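Local coordinates for protein 5'-deoxynucleotidase (Pyrococcus horikoshii, PDB 2CQZ) that probably removes the phosphate from 2'-deoxyribonucleoside 5'-phosphates, as a metal-dependent hydrolase of the HD-domain family, at residues 8-13 with 99-104; 75-80 with 91-96. All blocks are in the same frame, centred on the assembly; numbering follows the deposited sequence.

Contact 1: 8-13 with 99-104; sequences ILLVQT and KKVFPE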
ATOM      1  N   ILE A   8       8.881 -20.261  14.740  1.00 35.15           N
ATOM      2  CA  ILE A   8       9.408 -19.319  13.763  1.00 32.75           C
ATOM      3  C   ILE A   8       8.287 -18.668  12.941  1.00 32.02           C
ATOM      4  O   ILE A   8       8.305 -17.468  12.690  1.00 33.58           O
ATOM      5  CB  ILE A   8      10.412 -20.018  12.824  1.00 32.41           C
ATOM      6  CG1 ILE A   8      11.576 -20.572  13.647  1.00 29.08           C
ATOM      7  CG2 ILE A   8      10.914 -19.035  11.787  1.00 30.33           C
ATOM      8  CD1 ILE A   8      12.550 -21.392  12.868  1.00 23.52           C
ATOM      9  N   LEU A   9       7.300 -19.457  12.543  1.00 30.53           N
ATOM     10  CA  LEU A   9       6.190 -18.932  11.758  1.00 29.14           C
ATOM     11  C   LEU A   9       5.392 -17.928  12.582  1.00 28.31           C
ATOM     12  O   LEU A   9       4.835 -16.967  12.055  1.00 28.41           O
ATOM     13  CB  LEU A   9       5.273 -20.072  11.309  1.00 28.23           C
ATOM     14  CG  LEU A   9       5.784 -21.037  10.230  1.00 29.59           C
ATOM     15  CD1 LEU A   9       4.746 -22.139  10.018  1.00 23.75           C
ATOM     16  CD2 LEU A   9       6.043 -20.278   8.927  1.00 27.42           C
ATOM     17  N   LEU A  10       5.337 -18.171  13.882  1.00 28.02           N
ATOM     18  CA  LEU A  10       4.631 -17.294  14.802  1.00 28.02           C
ATOM     19  C   LEU A  10       5.357 -15.947  14.904  1.00 28.56           C
ATOM     20  O   LEU A  10       4.710 -14.893  14.820  1.00 28.25           O
ATOM     21  CB  LEU A  10       4.566 -17.922  16.194  1.00 26.37           C
ATOM     22  CG  LEU A  10       4.015 -16.961  17.245  1.00 28.50           C
ATOM     23  CD1 LEU A  10       2.642 -16.492  16.825  1.00 26.35           C
ATOM     24  CD2 LEU A  10       3.966 -17.637  18.599  1.00 33.26           C
ATOM     25  N   VAL A  11       6.681 -15.980  15.103  1.00 28.74           N
ATOM     26  CA  VAL A  11       7.468 -14.747  15.231  1.00 29.00           C
ATOM     27  C   VAL A  11       7.561 -13.970  13.923  1.00 30.09           C
ATOM     28  O   VAL A  11       7.750 -12.755  13.942  1.00 29.17           O
ATOM     29  CB  VAL A  11       8.909 -15.040  15.779  1.00 29.68           C
ATOM     30  CG1 VAL A  11       9.884 -13.888  15.443  1.00 28.87           C
ATOM     31  CG2 VAL A  11       8.882 -15.198  17.294  1.00 30.28           C
ATOM     32  N   GLN A  12       7.416 -14.665  12.797  1.00 29.70           N
ATOM     33  CA  GLN A  12       7.454 -13.991  11.516  1.00 30.40           C
ATOM     34  C   GLN A  12       6.231 -13.107  11.334  1.00 29.73           C
ATOM     35  O   GLN A  12       6.176 -12.311  10.400  1.00 28.67           O
ATOM     36  CB  GLN A  12       7.539 -14.988  10.361  1.00 31.39           C
ATOM     37  CG  GLN A  12       8.924 -15.622  10.192  1.00 39.60           C
ATOM     38  CD  GLN A  12       9.151 -16.206   8.807  1.00 47.57           C
ATOM     39  OE1 GLN A  12       8.273 -16.857   8.235  1.00 53.69           O
ATOM     40  NE2 GLN A  12      10.343 -15.985   8.269  1.00 48.42           N
ATOM     41  N   THR A  13       5.245 -13.248  12.217  1.00 30.08           N
ATOM     42  CA  THR A  13       4.036 -12.423  12.152  1.00 30.71           C
ATOM     43  C   THR A  13       4.435 -10.960  12.384  1.00 31.04           C
ATOM     44  O   THR A  13       3.714 -10.037  12.011  1.00 32.48           O
ATOM     45  CB  THR A  13       3.015 -12.836  13.233  1.00 30.79           C
ATOM     46  OG1 THR A  13       2.800 -14.246  13.167  1.00 31.71           O
ATOM     47  CG2 THR A  13       1.682 -12.147  13.011  1.00 31.32           C
ATOM     48  N   LYS A  99       5.876 -16.285  29.471  1.00 37.56           N
ATOM     49  CA  LYS A  99       5.806 -17.384  30.417  1.00 38.81           C
ATOM     50  C   LYS A  99       5.196 -18.638  29.791  1.00 38.53           C
ATOM     51  O   LYS A  99       5.742 -19.725  29.950  1.00 38.99           O
ATOM     52  CB  LYS A  99       5.001 -16.969  31.647  1.00 38.40           C
ATOM     53  CG  LYS A  99       5.855 -16.713  32.873  1.00 43.95           C
ATOM     54  CD  LYS A  99       4.983 -16.322  34.064  1.00 52.05           C
ATOM     55  CE  LYS A  99       3.849 -17.335  34.319  1.00 53.65           C
ATOM     56  NZ  LYS A  99       4.315 -18.701  34.735  1.00 53.98           N
ATOM     57  N   LYS A 100       4.078 -18.491  29.083  1.00 38.27           N
ATOM     58  CA  LYS A 100       3.435 -19.627  28.447  1.00 38.74           C
ATOM     59  C   LYS A 100       3.989 -19.990  27.055  1.00 37.87           C
ATOM     60  O   LYS A 100       4.211 -21.169  26.760  1.00 38.40           O
ATOM     61  CB  LYS A 100       1.937 -19.384  28.298  1.00 39.67           C
ATOM     62  CG  LYS A 100       1.278 -20.458  27.439  1.00 47.50           C
ATOM     63  CD  LYS A 100      -0.182 -20.173  27.100  1.00 57.47           C
ATOM     64  CE  LYS A 100      -0.720 -21.287  26.197  1.00 60.55           C
ATOM     65  NZ  LYS A 100      -2.105 -21.055  25.680  1.00 62.15           N
ATOM     66  N   VAL A 101       4.213 -18.985  26.207  1.00 37.12           N
ATOM     67  CA  VAL A 101       4.681 -19.211  24.834  1.00 35.63           C
ATOM     68  C   VAL A 101       6.193 -19.194  24.565  1.00 36.02           C
ATOM     69  O   VAL A 101       6.690 -19.966  23.730  1.00 36.11           O
ATOM     70  CB  VAL A 101       4.017 -18.194  23.847  1.00 35.99           C
ATOM     71  CG1 VAL A 101       4.471 -18.467  22.422  1.00 35.60           C
ATOM     72  CG2 VAL A 101       2.489 -18.281  23.953  1.00 36.23           C
ATOM     73  N   PHE A 102       6.907 -18.294  25.241  1.00 34.61           N
ATOM     74  CA  PHE A 102       8.365 -18.135  25.084  1.00 33.66           C
ATOM     75  C   PHE A 102       9.113 -18.308  26.409  1.00 33.82           C
ATOM     76  O   PHE A 102       9.923 -17.460  26.790  1.00 33.96           O
ATOM     77  CB  PHE A 102       8.682 -16.734  24.514  1.00 33.00           C
ATOM     78  CG  PHE A 102       8.082 -16.485  23.159  1.00 31.36           C
ATOM     79  CD1 PHE A 102       8.517 -17.205  22.052  1.00 30.77           C
ATOM     80  CD2 PHE A 102       7.059 -15.559  22.996  1.00 31.43           C
ATOM     81  CE1 PHE A 102       7.919 -17.040  20.817  1.00 30.90           C
ATOM     82  CE2 PHE A 102       6.449 -15.385  21.748  1.00 31.60           C
ATOM     83  CZ  PHE A 102       6.892 -16.123  20.659  1.00 30.62           C
ATOM     84  N   PRO A 103       8.852 -19.406  27.132  1.00 34.63           N
ATOM     85  CA  PRO A 103       9.507 -19.662  28.419  1.00 34.85           C
ATOM     86  C   PRO A 103      11.026 -19.596  28.321  1.00 35.53           C
ATOM     87  O   PRO A 103      11.694 -19.104  29.230  1.00 35.50           O
ATOM     88  CB  PRO A 103       8.983 -21.047  28.798  1.00 35.11           C
ATOM     89  CG  PRO A 103       8.755 -21.692  27.445  1.00 34.88           C
ATOM     90  CD  PRO A 103       8.079 -20.586  26.702  1.00 35.96           C
ATOM     91  N   GLU A 104      11.565 -20.075  27.203  1.00 34.93           N
ATOM     92  CA  GLU A 104      13.008 -20.054  26.990  1.00 35.97           C
ATOM     93  C   GLU A 104      13.545 -18.639  26.921  1.00 36.45           C
ATOM     94  O   GLU A 104      14.734 -18.432  27.135  1.00 37.93           O
ATOM     95  CB  GLU A 104      13.413 -20.776  25.696  1.00 35.09           C
ATOM     96  CG  GLU A 104      12.899 -20.117  24.435  1.00 37.34           C
ATOM     97  CD  GLU A 104      11.440 -20.432  24.184  1.00 38.38           C
ATOM     98  OE1 GLU A 104      10.692 -20.563  25.175  1.00 39.89           O
ATOM     99  OE2 GLU A 104      11.038 -20.543  23.006  1.00 38.06           O
TER
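L10 and V11, neighbours near the end of helix 5-11, form a shallow groove of methyl groups against which the ring of F102 is pushed, a compact example of how unlike apolar shapes are fitted together. The contact joins helix 5-11 to the region at the end of helix 90-100 within the HD domain. The leading atom of the ring, CZ, lies 3.9 Å from L10 CD2 and 4.0 Å from V11 CG2, so it is the bump and the two branched side chains are the walls. Neither methyl lies squarely over the face or at the edge of the ring; both meet it at a slant. A second hollow works in the reverse direction. V101 CG1 stands 3.7 Å above the plane of the F102 ring, over its centre, and L10 CD2 settles into the notch between that methyl and the ring, 3.9 Å from V101 CG1. Placing CG of F102 opposite its own carbonyl carbon (chi1 -61°) lets the ring turn its face to the V101 methyl. Behind the groove, L10 O accepts from both T13 N and T13 OG1, which approach from the same face of the carbonyl plane, the hydroxyl tilted 32° out of it. L72 packs on V11 and F102, I76 of helix 74-77 touches L10 and V101, and F42 of the second subunit rests on V11. K7, just before 8-13, gives a hydrogen bond from NZ to V101 O and a salt bridge to E104. With no hydrogen bond or charge pair between 8-13 and 99-104 themselves, their fit depends on apolar burial and complementary shape, while K7 adds polar ties alongside.

Contact 2: 75-80 with 91-96; sequences AIITDI and DKAEAL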
ATOM      1  N   ALA A  75       4.175 -10.637  18.839  1.00 30.39           N
ATOM      2  CA  ALA A  75       3.811 -11.559  17.762  1.00 31.59           C
ATOM      3  C   ALA A  75       2.397 -12.091  18.002  1.00 32.60           C
ATOM      4  O   ALA A  75       1.708 -12.531  17.075  1.00 32.65           O
ATOM      5  CB  ALA A  75       4.803 -12.718  17.693  1.00 30.15           C
ATOM      6  N   ILE A  76       1.969 -12.051  19.256  1.00 32.18           N
ATOM      7  CA  ILE A  76       0.637 -12.498  19.617  1.00 32.64           C
ATOM      8  C   ILE A  76      -0.177 -11.294  20.068  1.00 31.56           C
ATOM      9  O   ILE A  76      -1.298 -11.103  19.635  1.00 31.97           O
ATOM     10  CB  ILE A  76       0.697 -13.541  20.768  1.00 33.58           C
ATOM     11  CG1 ILE A  76       1.245 -14.863  20.236  1.00 36.19           C
ATOM     12  CG2 ILE A  76      -0.684 -13.737  21.402  1.00 33.15           C
ATOM     13  CD1 ILE A  76       1.606 -15.833  21.332  1.00 37.55           C
ATOM     14  N   ILE A  77       0.413 -10.462  20.916  1.00 32.32           N
ATOM     15  CA  ILE A  77      -0.460  -9.366  21.408  1.00 31.99           C
ATOM     16  C   ILE A  77      -0.506  -8.098  20.538  1.00 31.97           C
ATOM     17  O   ILE A  77      -1.430  -7.290  20.595  1.00 31.71           O
ATOM     18  CB  ILE A  77      -0.315  -8.918  22.925  1.00 31.90           C
ATOM     19  CG1 ILE A  77       1.043  -8.268  23.391  1.00 31.85           C
ATOM     20  CG2 ILE A  77      -0.916  -9.857  23.950  1.00 31.86           C
ATOM     21  CD1 ILE A  77       0.887  -7.457  24.714  1.00 34.31           C
ATOM     22  N   THR A  78       0.376  -7.937  19.550  1.00 30.43           N
ATOM     23  CA  THR A  78       0.367  -6.819  18.601  1.00 29.31           C
ATOM     24  C   THR A  78       0.935  -5.628  19.370  1.00 30.53           C
ATOM     25  O   THR A  78       0.919  -5.613  20.605  1.00 30.05           O
ATOM     26  CB  THR A  78      -1.045  -6.433  18.062  1.00 29.34           C
ATOM     27  OG1 THR A  78      -1.754  -5.678  19.045  1.00 29.93           O
ATOM     28  CG2 THR A  78      -1.842  -7.661  17.685  1.00 29.59           C
ATOM     29  N   ASP A  79       1.450  -4.640  18.645  1.00 31.08           N
ATOM     30  CA  ASP A  79       2.051  -3.470  19.266  1.00 31.64           C
ATOM     31  C   ASP A  79       1.004  -2.498  19.773  1.00 32.60           C
ATOM     32  O   ASP A  79       0.776  -1.453  19.163  1.00 33.64           O
ATOM     33  CB  ASP A  79       2.980  -2.781  18.260  1.00 31.99           C
ATOM     34  CG  ASP A  79       3.604  -1.511  18.806  1.00 35.68           C
ATOM     35  OD1 ASP A  79       3.965  -1.483  20.007  1.00 43.90           O
ATOM     36  OD2 ASP A  79       3.750  -0.543  18.026  1.00 40.10           O
ATOM     37  N   ILE A  80       0.364  -2.845  20.887  1.00 32.42           N
ATOM     38  CA  ILE A  80      -0.662  -1.992  21.484  1.00 32.25           C
ATOM     39  C   ILE A  80      -0.008  -0.658  21.808  1.00 33.11           C
ATOM     40  O   ILE A  80       0.919  -0.596  22.601  1.00 32.72           O
ATOM     41  CB  ILE A  80      -1.208  -2.625  22.759  1.00 31.66           C
ATOM     42  CG1 ILE A  80      -1.848  -3.972  22.420  1.00 30.66           C
ATOM     43  CG2 ILE A  80      -2.201  -1.692  23.414  1.00 31.87           C
ATOM     44  CD1 ILE A  80      -2.164  -4.823  23.630  1.00 33.72           C
ATOM     45  N   ASP A  91       2.087  -4.669  29.845  1.00 39.13           N
ATOM     46  CA  ASP A  91       3.147  -5.339  30.611  1.00 41.00           C
ATOM     47  C   ASP A  91       2.711  -6.676  31.190  1.00 40.43           C
ATOM     48  O   ASP A  91       3.437  -7.666  31.118  1.00 41.06           O
ATOM     49  CB  ASP A  91       3.596  -4.440  31.738  1.00 42.35           C
ATOM     50  CG  ASP A  91       3.990  -3.084  31.244  1.00 47.69           C
ATOM     51  OD1 ASP A  91       5.129  -2.933  30.733  1.00 51.61           O
ATOM     52  OD2 ASP A  91       3.139  -2.172  31.345  1.00 55.09           O
ATOM     53  N   LYS A  92       1.529  -6.692  31.783  1.00 39.31           N
ATOM     54  CA  LYS A  92       0.999  -7.905  32.344  1.00 38.54           C
ATOM     55  C   LYS A  92       0.891  -8.928  31.209  1.00 38.23           C
ATOM     56  O   LYS A  92       1.397 -10.042  31.310  1.00 38.95           O
ATOM     57  CB  LYS A  92      -0.356  -7.588  32.975  1.00 39.01           C
ATOM     58  CG  LYS A  92      -1.015  -8.710  33.732  1.00 40.18           C
ATOM     59  CD  LYS A  92      -1.988  -8.105  34.743  1.00 42.36           C
ATOM     60  CE  LYS A  92      -3.113  -9.058  35.118  1.00 44.48           C
ATOM     61  NZ  LYS A  92      -3.927  -8.479  36.248  1.00 49.15           N
ATOM     62  N   ALA A  93       0.254  -8.540  30.113  1.00 37.91           N
ATOM     63  CA  ALA A  93       0.097  -9.455  28.993  1.00 36.83           C
ATOM     64  C   ALA A  93       1.437  -9.932  28.435  1.00 36.28           C
ATOM     65  O   ALA A  93       1.595 -11.110  28.121  1.00 35.99           O
ATOM     66  CB  ALA A  93      -0.725  -8.812  27.890  1.00 36.51           C
ATOM     67  N   GLU A  94       2.416  -9.046  28.319  1.00 35.56           N
ATOM     68  CA  GLU A  94       3.704  -9.480  27.778  1.00 36.11           C
ATOM     69  C   GLU A  94       4.335 -10.614  28.572  1.00 34.87           C
ATOM     70  O   GLU A  94       4.773 -11.616  27.997  1.00 35.14           O
ATOM     71  CB  GLU A  94       4.695  -8.316  27.712  1.00 36.03           C
ATOM     72  CG  GLU A  94       4.280  -7.189  26.799  1.00 40.30           C
ATOM     73  CD  GLU A  94       5.371  -6.148  26.653  1.00 48.20           C
ATOM     74  OE1 GLU A  94       5.176  -5.179  25.885  1.00 51.70           O
ATOM     75  OE2 GLU A  94       6.427  -6.303  27.306  1.00 51.02           O
ATOM     76  N   ALA A  95       4.400 -10.437  29.889  1.00 33.87           N
ATOM     77  CA  ALA A  95       4.990 -11.432  30.781  1.00 32.56           C
ATOM     78  C   ALA A  95       4.282 -12.776  30.607  1.00 32.00           C
ATOM     79  O   ALA A  95       4.919 -13.827  30.568  1.00 31.58           O
ATOM     80  CB  ALA A  95       4.885 -10.950  32.220  1.00 31.81           C
ATOM     81  N   LEU A  96       2.961 -12.736  30.485  1.00 30.96           N
ATOM     82  CA  LEU A  96       2.191 -13.952  30.297  1.00 32.29           C
ATOM     83  C   LEU A  96       2.622 -14.763  29.075  1.00 32.55           C
ATOM     84  O   LEU A  96       2.978 -15.941  29.201  1.00 32.10           O
ATOM     85  CB  LEU A  96       0.710 -13.616  30.188  1.00 32.50           C
ATOM     86  CG  LEU A  96       0.061 -13.459  31.561  1.00 35.19           C
ATOM     87  CD1 LEU A  96      -1.312 -12.830  31.421  1.00 36.34           C
ATOM     88  CD2 LEU A  96      -0.010 -14.831  32.242  1.00 35.59           C
TER
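I77 supplies all the apolar contact that 75-80 makes with 91-96, reaching from the last turn of helix 74-77 to A93 and E94. Its CD1 methyl comes 3.8 Å from A93 CB, and its CG2 follows at 4.1 Å from the same CB, so two methyls of one isoleucine meet A93 CB from the same side. The first torsion matters here: CG1 lies between the backbone N and the carbonyl carbon (chi1 65°), with CG2 on the N side, and both branches thereby face the helix. The small A93 lets the backbones come close, the CA atoms of I77 and A93 being 7.6 Å apart. E94 joins through its aliphatic part, CG lying 4.0 Å from I77 CD1, and the two side chains cross at about a right angle. Among polar contacts, the extended chain of E94 carries its carboxylate past the isoleucine to a weak hydrogen bond between OE2 and Y109 OH; the side chain is about 8 Å from the bound nickel, near its ligands without touching them. D79, the centre of an inverse gamma turn, forms a salt bridge with K90 through OD1. The backbone adds its own bonds: I80 N to T78 O closes the turn at 2.8 Å, after T78 leaves the helix with positive phi, and D91 O accepts from A95 N within the partner helix. In this all-helical fold, helix 90-100 meets helix 74-77 through A93 and E94 and helix 106-114 through D91, E94 and A95, with E94 at the border of the two, while V88 of the third subunit packs on A93.

How the contacts relate
The four segments run along the chain in the order 8-13, 75-80, 91-96, 99-104, so the close-range contact 2 falls within the span bridged by contact 1. Helix 90-100 is common to both: 91-96 lies within it, and 99-104 overlaps its last residues and runs on past it. Their centres are 11 Å apart, and helix 74-77 joins them directly, I76 CD1 meeting V101 CG2 at 3.7 Å and A75 CB lying 3.6 Å from L10 O. Helices 5-11, 74-77 and 90-100 therefore form one continuous packing region on one side of the HD domain. Both contacts also touch the third subunit, tying this region to the assembly.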